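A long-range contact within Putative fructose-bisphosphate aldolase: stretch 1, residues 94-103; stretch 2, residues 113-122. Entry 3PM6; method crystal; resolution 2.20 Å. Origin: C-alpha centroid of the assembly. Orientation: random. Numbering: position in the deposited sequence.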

# COMPACT_ATOMS: atom_id res chain seq x y z
N ASP A 94 -21.55 4.89 7.12
CA ASP A 94 -22.47 4.91 5.98
C ASP A 94 -22.82 3.46 5.62
O ASP A 94 -21.93 2.69 5.27
CB ASP A 94 -21.77 5.57 4.79
CG ASP A 94 -22.70 5.78 3.55
OD1 ASP A 94 -23.63 4.96 3.27
OD2 ASP A 94 -22.47 6.79 2.84
N PRO A 95 -24.11 3.06 5.72
CA PRO A 95 -24.55 1.70 5.40
C PRO A 95 -24.05 1.18 4.02
O PRO A 95 -23.62 0.02 3.91
CB PRO A 95 -26.08 1.84 5.43
CG PRO A 95 -26.30 2.86 6.49
CD PRO A 95 -25.21 3.87 6.29
N GLU A 96 -24.08 2.05 3.01
CA GLU A 96 -23.63 1.69 1.66
C GLU A 96 -22.15 1.29 1.62
O GLU A 96 -21.77 0.32 0.97
CB GLU A 96 -23.89 2.84 0.67
N ILE A 97 -21.32 2.02 2.35
CA ILE A 97 -19.89 1.70 2.38
C ILE A 97 -19.60 0.40 3.14
O ILE A 97 -18.64 -0.31 2.85
CB ILE A 97 -19.09 2.86 2.99
CG1 ILE A 97 -18.83 3.91 1.90
CG2 ILE A 97 -17.74 2.38 3.45
CD1 ILE A 97 -20.01 4.78 1.54
N ILE A 98 -20.42 0.12 4.14
CA ILE A 98 -20.23 -1.08 4.95
C ILE A 98 -20.48 -2.31 4.06
O ILE A 98 -19.67 -3.24 4.01
CB ILE A 98 -21.13 -1.00 6.21
CG1 ILE A 98 -20.54 0.05 7.17
CG2 ILE A 98 -21.29 -2.36 6.91
CD1 ILE A 98 -21.42 0.44 8.35
N LYS A 99 -21.59 -2.29 3.33
CA LYS A 99 -21.92 -3.41 2.44
C LYS A 99 -20.86 -3.53 1.36
O LYS A 99 -20.46 -4.62 1.03
CB LYS A 99 -23.27 -3.18 1.79
CG LYS A 99 -24.37 -3.09 2.74
CD LYS A 99 -25.45 -2.24 2.08
CE LYS A 99 -26.67 -2.26 2.93
NZ LYS A 99 -27.11 -3.66 3.06
N ARG A 100 -20.39 -2.39 0.85
CA ARG A 100 -19.36 -2.43 -0.18
C ARG A 100 -18.08 -3.06 0.38
O ARG A 100 -17.45 -3.93 -0.27
CB ARG A 100 -19.09 -1.02 -0.71
CG ARG A 100 -18.03 -0.97 -1.84
CD ARG A 100 -17.53 0.46 -2.12
NE ARG A 100 -16.47 0.45 -3.12
CZ ARG A 100 -15.99 1.53 -3.74
NH1 ARG A 100 -15.03 1.40 -4.63
NH2 ARG A 100 -16.47 2.74 -3.47
N ALA A 101 -17.70 -2.67 1.59
CA ALA A 101 -16.54 -3.31 2.25
C ALA A 101 -16.79 -4.80 2.53
O ALA A 101 -15.91 -5.62 2.35
CB ALA A 101 -16.17 -2.57 3.53
N ALA A 102 -17.99 -5.14 3.00
CA ALA A 102 -18.31 -6.51 3.40
C ALA A 102 -18.35 -7.47 2.19
O ALA A 102 -18.04 -8.65 2.33
CB ALA A 102 -19.64 -6.54 4.16
N ASP A 103 -18.72 -6.93 1.02
CA ASP A 103 -18.71 -7.64 -0.26
C ASP A 103 -17.29 -7.98 -0.74
O ASP A 103 -17.10 -8.90 -1.55
CB ASP A 103 -19.45 -6.83 -1.34
CG ASP A 103 -20.96 -6.73 -1.09
OD1 ASP A 103 -21.53 -7.49 -0.28
OD2 ASP A 103 -21.59 -5.86 -1.72
N GLY A 113 -10.55 -9.93 2.59
CA GLY A 113 -10.99 -8.55 2.79
C GLY A 113 -10.92 -8.32 4.28
O GLY A 113 -9.95 -8.72 4.90
N PHE A 114 -11.96 -7.73 4.87
CA PHE A 114 -11.93 -7.34 6.30
C PHE A 114 -12.27 -8.49 7.18
O PHE A 114 -13.17 -9.26 6.86
CB PHE A 114 -12.87 -6.15 6.60
CG PHE A 114 -12.36 -4.86 6.05
CD1 PHE A 114 -11.38 -4.15 6.74
CD2 PHE A 114 -12.75 -4.42 4.80
CE1 PHE A 114 -10.87 -2.99 6.21
CE2 PHE A 114 -12.26 -3.25 4.27
CZ PHE A 114 -11.31 -2.54 4.97
N ASP A 115 -11.57 -8.61 8.31
CA ASP A 115 -11.97 -9.58 9.33
C ASP A 115 -13.10 -9.03 10.22
O ASP A 115 -13.87 -9.78 10.78
CB ASP A 115 -10.77 -9.97 10.17
CG ASP A 115 -9.63 -10.52 9.33
OD1 ASP A 115 -9.78 -11.63 8.80
OD2 ASP A 115 -8.60 -9.85 9.18
N SER A 116 -13.16 -7.70 10.35
CA SER A 116 -14.13 -7.04 11.23
C SER A 116 -14.42 -5.65 10.75
O SER A 116 -13.63 -5.05 10.03
CB SER A 116 -13.66 -7.01 12.70
OG SER A 116 -12.38 -6.42 12.82
N ILE A 117 -15.57 -5.11 11.12
CA ILE A 117 -15.93 -3.80 10.60
C ILE A 117 -16.58 -3.08 11.74
O ILE A 117 -17.34 -3.68 12.48
CB ILE A 117 -16.93 -3.95 9.43
CG1 ILE A 117 -16.27 -4.62 8.22
CG2 ILE A 117 -17.63 -2.60 9.07
CD1 ILE A 117 -17.26 -4.83 7.00
N MET A 118 -16.28 -1.80 11.89
CA MET A 118 -16.99 -1.04 12.86
C MET A 118 -18.24 -0.44 12.24
O MET A 118 -18.15 0.46 11.43
CB MET A 118 -16.12 0.07 13.51
CG MET A 118 -16.89 0.87 14.53
SD MET A 118 -16.02 2.37 15.07
CE MET A 118 -17.10 2.77 16.48
N VAL A 119 -19.41 -0.94 12.64
CA VAL A 119 -20.69 -0.37 12.17
C VAL A 119 -21.00 0.80 13.08
O VAL A 119 -21.61 0.63 14.14
CB VAL A 119 -21.85 -1.43 12.22
CG1 VAL A 119 -23.10 -0.85 11.64
CG2 VAL A 119 -21.43 -2.72 11.47
N ASP A 120 -20.53 1.98 12.68
CA ASP A 120 -20.55 3.17 13.50
C ASP A 120 -21.73 4.03 13.07
O ASP A 120 -21.60 4.90 12.21
CB ASP A 120 -19.23 3.97 13.33
CG ASP A 120 -19.20 5.20 14.21
OD1 ASP A 120 -20.19 5.40 14.93
OD2 ASP A 120 -18.18 5.95 14.22
N MET A 121 -22.90 3.78 13.66
CA MET A 121 -24.10 4.58 13.34
C MET A 121 -24.39 5.64 14.41
O MET A 121 -25.54 6.07 14.59
CB MET A 121 -25.28 3.61 13.16
CG MET A 121 -25.04 2.57 12.02
SD MET A 121 -25.01 3.35 10.39
CE MET A 121 -23.44 2.82 9.71
N SER A 122 -23.33 6.06 15.12
CA SER A 122 -23.48 6.89 16.31
C SER A 122 -23.92 8.30 16.00
O SER A 122 -24.37 9.03 16.89
CB SER A 122 -22.13 6.93 17.08
OG SER A 122 -21.17 7.67 16.33
O HOH W 1 -14.41 -7.42 3.61

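How does the contact begin at Phe 114? No direct hydrogen bond crosses; a water joins the backbones, donating to Ala 101 O at 2.7 Å and accepting from Phe 114 N at 2.8 Å. The Phe 114 side chain points toward the helix, and its CE2 lies 4.0 Å from Ala 101 CB, which meets the ring obliquely. A small methyl suits this spot.

What does the strand, running nearly antiparallel to the helix, contribute? Asp 115 and Ser 116 stay out of reach, but Ile 117 points toward the helix. Its CD1 lies 4.1 Å from Ala 102 CB and 4.3 Å from Ala 101 CB, while its CG2 sits 4.3 Å from Ile 98 CG2. Met 118 then points away, as strand alternation leads one to expect.

What does Val 119 meet? Its CG1 lies 3.9 Å from Ile 98 CD1, extended by an m,t rotamer, so one buried, branched side chain spans much of the contact.

How does Met 121 close it? Its flexible chain starts sideways but brings CE nearer, 3.4 Å from Ile 98 CD1 and 4.0 Å from Pro 95 CD, beside the helix start, where Asp 94, the N-cap, accepts from Glu 96 N through OD1 at 3.0 Å. Apolar packing thus dominates the 352 Å² buried, both sides summed.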